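Beta-gamma-crystallin (Geodia cydonium, PDB 4IAU) is of unknown function but belongs to the beta/gamma-crystallin family, built on Greek key strand motifs, and binds calcium. Local coordinates at residues Gly54-Lys59 against Leu69-Arg74; Glu21-Thr26 against Gln44-Asp49. All blocks are in the same frame, centred on the assembly; numbering follows the deposited sequence. Where two conformers were deposited one is given.

Interaction 1 (Gly54-Lys59 against Leu69-Arg74); sequences GSLWIK and LPFTPR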
loop_
_atom_site.group_PDB
_atom_site.type_symbol
_atom_site.label_atom_id
_atom_site.label_comp_id
_atom_site.label_asym_id
_atom_site.label_seq_id
_atom_site.Cartn_x
_atom_site.Cartn_y
_atom_site.Cartn_z
ATOM N N GLY A 54 -6.697 -5.768 -9.624
ATOM C CA GLY A 54 -6.151 -6.520 -10.715
ATOM C C GLY A 54 -5.590 -5.714 -11.873
ATOM O O GLY A 54 -4.930 -6.316 -12.738
ATOM N N SER A 55 -5.784 -4.414 -11.916
ATOM C CA SER A 55 -5.158 -3.551 -12.905
ATOM C C SER A 55 -3.668 -3.379 -12.556
ATOM O O SER A 55 -3.158 -3.908 -11.574
ATOM C CB SER A 55 -5.907 -2.232 -13.030
ATOM O OG SER A 55 -7.187 -2.436 -13.543
ATOM N N LEU A 56 -2.981 -2.608 -13.403
ATOM C CA LEU A 56 -1.554 -2.442 -13.202
ATOM C C LEU A 56 -1.269 -1.559 -11.990
ATOM O O LEU A 56 -2.038 -0.667 -11.637
ATOM C CB LEU A 56 -0.884 -1.844 -14.451
ATOM C CG LEU A 56 -1.070 -2.616 -15.766
ATOM C CD1 LEU A 56 -0.493 -1.839 -16.903
ATOM C CD2 LEU A 56 -0.487 -4.028 -15.675
ATOM N N TRP A 57 -0.150 -1.845 -11.357
ATOM C CA TRP A 57 0.313 -1.161 -10.175
ATOM C C TRP A 57 1.800 -1.258 -10.092
ATOM O O TRP A 57 2.407 -2.202 -10.629
ATOM C CB TRP A 57 -0.372 -1.800 -8.919
ATOM C CG TRP A 57 0.093 -3.218 -8.750
ATOM C CD1 TRP A 57 -0.397 -4.312 -9.425
ATOM C CD2 TRP A 57 1.172 -3.679 -7.934
ATOM N NE1 TRP A 57 0.318 -5.427 -9.062
ATOM C CE2 TRP A 57 1.275 -5.083 -8.157
ATOM C CE3 TRP A 57 2.060 -3.083 -7.056
ATOM C CZ2 TRP A 57 2.239 -5.843 -7.503
ATOM C CZ3 TRP A 57 3.022 -3.846 -6.404
ATOM C CH2 TRP A 57 3.076 -5.213 -6.645
ATOM N N ILE A 58 2.423 -0.343 -9.334
ATOM C CA ILE A 58 3.846 -0.440 -9.070
ATOM C C ILE A 58 4.137 0.236 -7.730
ATOM O O ILE A 58 3.611 1.315 -7.469
ATOM C CB ILE A 58 4.708 0.116 -10.211
ATOM C CG1 ILE A 58 6.194 -0.138 -9.932
ATOM C CG2 ILE A 58 4.432 1.590 -10.471
ATOM C CD1 ILE A 58 7.063 0.075 -11.149
ATOM N N LYS A 59 4.971 -0.388 -6.913
ATOM C CA LYS A 59 5.454 0.162 -5.680
ATOM C C LYS A 59 6.888 0.659 -5.902
ATOM O O LYS A 59 7.713 -0.112 -6.392
ATOM C CB LYS A 59 5.401 -0.891 -4.552
ATOM C CG LYS A 59 5.911 -0.370 -3.216
ATOM C CD LYS A 59 5.892 -1.259 -1.990
ATOM C CE LYS A 59 7.162 -2.032 -1.808
ATOM N NZ LYS A 59 8.438 -1.300 -1.718
ATOM N N LEU A 69 7.664 5.687 -15.672
ATOM C CA LEU A 69 6.599 4.861 -15.102
ATOM C C LEU A 69 6.150 3.821 -16.106
ATOM O O LEU A 69 6.261 4.032 -17.319
ATOM C CB LEU A 69 5.422 5.780 -14.768
ATOM C CG LEU A 69 5.598 6.685 -13.583
ATOM C CD1 LEU A 69 4.679 7.897 -13.666
ATOM C CD2 LEU A 69 5.353 5.870 -12.324
ATOM N N PRO A 70 5.628 2.682 -15.649
ATOM C CA PRO A 70 5.205 1.613 -16.560
ATOM C C PRO A 70 3.837 1.875 -17.231
ATOM O O PRO A 70 3.490 1.175 -18.169
ATOM C CB PRO A 70 5.152 0.392 -15.698
ATOM C CG PRO A 70 4.998 0.895 -14.321
ATOM C CD PRO A 70 5.612 2.265 -14.211
ATOM N N PHE A 71 3.068 2.803 -16.721
ATOM C CA PHE A 71 1.752 3.171 -17.187
ATOM C C PHE A 71 1.483 4.579 -16.682
ATOM O O PHE A 71 2.156 5.067 -15.787
ATOM C CB PHE A 71 0.644 2.182 -16.709
ATOM C CG PHE A 71 0.658 2.003 -15.196
ATOM C CD1 PHE A 71 0.002 2.910 -14.356
ATOM C CD2 PHE A 71 1.342 0.951 -14.605
ATOM C CE1 PHE A 71 0.108 2.813 -13.008
ATOM C CE2 PHE A 71 1.386 0.852 -13.217
ATOM C CZ PHE A 71 0.781 1.762 -12.423
ATOM N N THR A 72 0.445 5.195 -17.238
ATOM C CA THR A 72 0.036 6.516 -16.769
ATOM C C THR A 72 -0.787 6.348 -15.496
ATOM O O THR A 72 -1.831 5.708 -15.536
ATOM C CB THR A 72 -0.873 7.177 -17.813
ATOM O OG1 THR A 72 -0.142 7.204 -19.046
ATOM C CG2 THR A 72 -1.228 8.596 -17.398
ATOM N N PRO A 73 -0.338 6.869 -14.356
ATOM C CA PRO A 73 -1.115 6.650 -13.137
ATOM C C PRO A 73 -2.446 7.400 -13.172
ATOM O O PRO A 73 -2.523 8.533 -13.639
ATOM C CB PRO A 73 -0.225 7.147 -12.037
ATOM C CG PRO A 73 1.112 7.404 -12.593
ATOM C CD PRO A 73 0.936 7.531 -14.100
ATOM N N ARG A 74 -3.467 6.791 -12.591
ATOM C CA ARG A 74 -4.723 7.483 -12.297
ATOM C C ARG A 74 -4.933 7.679 -10.807
ATOM O O ARG A 74 -5.887 8.379 -10.427
ATOM C CB ARG A 74 -5.918 6.792 -12.959
ATOM C CG ARG A 74 -5.964 6.943 -14.475
ATOM C CD ARG A 74 -6.674 8.217 -14.923
ATOM N NE ARG A 74 -5.944 9.442 -14.713
ATOM C CZ ARG A 74 -5.112 9.980 -15.582
ATOM N NH1 ARG A 74 -4.770 9.357 -16.671
ATOM N NH2 ARG A 74 -4.572 11.175 -15.326
#

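Interaction 2 (Glu21-Thr26 against Gln44-Asp49); sequences EQTNIT and QANYND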
loop_
_atom_site.group_PDB
_atom_site.type_symbol
_atom_site.label_atom_id
_atom_site.label_comp_id
_atom_site.label_asym_id
_atom_site.label_seq_id
_atom_site.Cartn_x
_atom_site.Cartn_y
_atom_site.Cartn_z
ATOM N N GLU A 21 -1.755 11.451 -0.472
ATOM C CA GLU A 21 -2.460 10.557 -1.376
ATOM C C GLU A 21 -3.279 11.322 -2.406
ATOM O O GLU A 21 -3.886 12.342 -2.102
ATOM C CB GLU A 21 -3.349 9.571 -0.609
ATOM C CG GLU A 21 -4.610 10.157 0.006
ATOM C CD GLU A 21 -5.462 9.109 0.670
ATOM O OE1 GLU A 21 -6.060 8.304 -0.095
ATOM O OE2 GLU A 21 -5.484 9.001 1.897
ATOM N N GLN A 22 -3.336 10.770 -3.623
ATOM C CA GLN A 22 -4.088 11.306 -4.721
ATOM C C GLN A 22 -5.009 10.245 -5.291
ATOM O O GLN A 22 -4.552 9.337 -6.010
ATOM C CB GLN A 22 -3.125 11.847 -5.810
ATOM C CG GLN A 22 -2.145 12.863 -5.255
ATOM C CD GLN A 22 -2.742 14.118 -4.690
ATOM O OE1 GLN A 22 -3.671 14.716 -5.230
ATOM N NE2 GLN A 22 -2.197 14.577 -3.562
ATOM N N THR A 23 -6.298 10.315 -4.964
ATOM C CA THR A 23 -7.271 9.355 -5.406
ATOM C C THR A 23 -7.612 9.487 -6.869
ATOM O O THR A 23 -8.103 8.539 -7.504
ATOM C CB THR A 23 -8.629 9.523 -4.612
ATOM O OG1 THR A 23 -9.010 10.928 -4.724
ATOM C CG2 THR A 23 -8.474 9.249 -3.169
ATOM N N ASN A 24 -7.423 10.692 -7.402
ATOM C CA ASN A 24 -7.611 11.016 -8.822
ATOM C C ASN A 24 -6.483 11.996 -9.176
ATOM O O ASN A 24 -5.964 12.669 -8.285
ATOM C CB ASN A 24 -8.935 11.678 -9.106
ATOM C CG ASN A 24 -10.140 10.904 -8.751
ATOM O OD1 ASN A 24 -10.578 10.004 -9.483
ATOM N ND2 ASN A 24 -10.710 11.255 -7.614
ATOM N N ILE A 25 -6.149 12.067 -10.447
ATOM C CA ILE A 25 -5.118 13.004 -10.898
ATOM C C ILE A 25 -5.521 13.399 -12.310
ATOM O O ILE A 25 -5.684 12.546 -13.168
ATOM C CB ILE A 25 -3.700 12.393 -10.722
ATOM C CG1 ILE A 25 -2.647 13.421 -11.101
ATOM C CG2 ILE A 25 -3.479 11.111 -11.463
ATOM C CD1 ILE A 25 -2.564 14.551 -10.116
ATOM N N THR A 26 -5.644 14.690 -12.587
ATOM C CA THR A 26 -6.057 15.109 -13.948
ATOM C C THR A 26 -4.911 15.008 -14.946
ATOM O O THR A 26 -5.066 14.563 -16.085
ATOM C CB THR A 26 -6.673 16.508 -13.909
ATOM O OG1 THR A 26 -7.927 16.449 -13.229
ATOM C CG2 THR A 26 -6.987 16.939 -15.328
ATOM N N GLN A 44 -5.814 2.642 -12.320
ATOM C CA GLN A 44 -7.141 3.178 -12.163
ATOM C C GLN A 44 -7.196 4.150 -11.003
ATOM O O GLN A 44 -6.413 4.076 -10.050
ATOM C CB GLN A 44 -8.174 2.066 -11.896
ATOM C CG GLN A 44 -8.177 0.949 -12.905
ATOM C CD GLN A 44 -9.117 -0.167 -12.509
ATOM O OE1 GLN A 44 -9.134 -0.604 -11.357
ATOM N NE2 GLN A 44 -9.906 -0.628 -13.477
ATOM N N ALA A 45 -8.196 5.040 -11.052
ATOM C CA ALA A 45 -8.510 5.924 -9.912
ATOM C C ALA A 45 -8.875 5.098 -8.699
ATOM O O ALA A 45 -9.219 3.922 -8.772
ATOM C CB ALA A 45 -9.640 6.861 -10.292
ATOM N N ASN A 46 -8.791 5.755 -7.537
ATOM C CA ASN A 46 -9.218 5.101 -6.319
ATOM C C ASN A 46 -8.464 3.804 -6.082
ATOM O O ASN A 46 -9.005 2.843 -5.521
ATOM C CB ASN A 46 -10.751 4.912 -6.254
ATOM C CG ASN A 46 -11.423 6.242 -6.515
ATOM O OD1 ASN A 46 -11.094 7.280 -5.934
ATOM N ND2 ASN A 46 -12.345 6.231 -7.459
ATOM N N TYR A 47 -7.200 3.782 -6.461
ATOM C CA TYR A 47 -6.286 2.719 -6.054
ATOM C C TYR A 47 -6.766 1.384 -6.567
ATOM O O TYR A 47 -6.764 0.361 -5.876
ATOM C CB TYR A 47 -6.020 2.717 -4.556
ATOM C CG TYR A 47 -5.863 4.130 -4.000
ATOM C CD1 TYR A 47 -4.917 4.999 -4.503
ATOM C CD2 TYR A 47 -6.740 4.604 -3.010
ATOM C CE1 TYR A 47 -4.795 6.292 -4.042
ATOM C CE2 TYR A 47 -6.617 5.903 -2.535
ATOM C CZ TYR A 47 -5.633 6.757 -3.058
ATOM O OH TYR A 47 -5.439 8.052 -2.631
ATOM N N ASN A 48 -7.131 1.327 -7.859
ATOM C CA ASN A 48 -7.520 0.078 -8.507
ATOM C C ASN A 48 -8.738 -0.552 -7.870
ATOM O O ASN A 48 -8.931 -1.767 -7.884
ATOM C CB ASN A 48 -6.377 -0.915 -8.650
ATOM C CG ASN A 48 -5.394 -0.505 -9.711
ATOM O OD1 ASN A 48 -5.639 0.386 -10.529
ATOM N ND2 ASN A 48 -4.247 -1.214 -9.760
ATOM N N ASP A 49 -9.663 0.304 -7.374
ATOM C CA ASP A 49 -10.860 -0.287 -6.766
ATOM C C ASP A 49 -11.713 -1.059 -7.761
ATOM O O ASP A 49 -12.202 -2.139 -7.442
ATOM C CB ASP A 49 -11.693 0.819 -6.078
ATOM C CG ASP A 49 -12.741 0.249 -5.157
ATOM O OD1 ASP A 49 -12.393 -0.635 -4.313
ATOM O OD2 ASP A 49 -13.901 0.668 -5.275
HETATM O O HOH W 1 -13.020 8.687 -9.106
#

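Interaction 1 (Gly54-Lys59 against Leu69-Arg74)
Leu56, Ile58, Pro70 and Phe71 make an apolar contact in which the Phe71 ring lies against the start of strand 57-61. The closest pair of side chains is Leu56 and Phe71: Leu56 CB stands 3.6 Å from Phe71 CD2, and the two side chains run antiparallel alongside one another. Farther out, one methyl follows the same flank, with Leu56 CD1 4.1 Å from Phe71 CD2. Phe71 CG lies between its backbone N and carbonyl carbon (chi1 54°), and the CD2-CE2 side of the ring meets Leu56 CB.

A second apolar pair crosses obliquely. Ile58 CD1 comes to 3.9 Å from Pro70 CG, while Ile58 CG2 lies 4.0 Å from Pro70 CD, so that both methyls rest on the proline ring. The CG2 methyl of Ile58 also reaches Phe71 CZ, at 4.1 Å, and thereby touches both residues.

The rest is ring against backbone. Trp57 N approaches Phe71 CE2 obliquely at 3.6 Å, Trp57 CA is 3.7 Å from Phe71 CZ, and Ile58 N meets the ring edge near its plane. These are van der Waals contacts, without hydrogen bonds between the segments, and they lie at the surface.

Trp57 directs CB away from Phe71 and meets Phe94 edge-to-face. Strand 57-61 pairs with strand 38-42 through backbone hydrogen bonding of Ile58 with Phe41. Residues 69-74 run from strand 67-68 in the four-stranded sheet to strand 75-78 in the three-stranded one, so the contact packs an edge strand of a crystallin-type Greek key domain against the loop connecting its two sheets.

Interaction 2 (Glu21-Thr26 against Gln44-Asp49)
Glu21 and Tyr47 meet through their first torsions: Tyr47 CG is anti to its carbonyl carbon (chi1 -40°), and Glu21 CG lies between its backbone N and carbonyl carbon (chi1 73°). The contact belongs to a Greek key domain of the crystallin type and joins the loop between strands 15-18 and 31-36 to a short turn in which Asn46, Tyr47 and Asn48 all have left-handed backbone angles.

Tyr47 OH donates to Glu21 OE1 at 2.6 Å, on the anti side of the carboxylate, where the two side chains cross at about a right angle. Gln22 O lies 3.6 Å from Tyr47 CE1. A phenylalanine in place of Tyr47 would probably leave Glu21 OE1 without this donor and the loop without that tie to the ring. Arg77 forms a cation-pi contact with the tyrosine ring.

A backbone hydrogen bond from Asn46 N to Thr23 O, 2.9 Å long and nearly straight at 169°, ties the two segments. Ala45 CB packs 3.4 Å from Asn24 OD1. One water bridges the outer side chains, donating to Asn24 OD1 at 2.8 Å and accepting from Asn46 ND2 at 3.0 Å.

In the fold
Interactions 1 and 2 lie with their centres 10 Å apart, on the same side of the chain's centre and in the Greek key domain that precedes the calcium-binding half. Along the chain they come in series: interaction 2 closes at Asp49 before interaction 1 opens at Gly54. Two probable hydrogen bonds connect them directly. Asn48 ND2 reaches Leu56 O, joining the 45-48 turn to the start of strand 57-61, and Arg74 NH2 reaches Ile25 O, joining the two loops. In the three-stranded sheet, interaction 1 sets edge strand 57-61 against the loop coming from the four-stranded sheet, and interaction 2 sets the turn after central strand 38-42 against the loop between two strands of the four-stranded sheet.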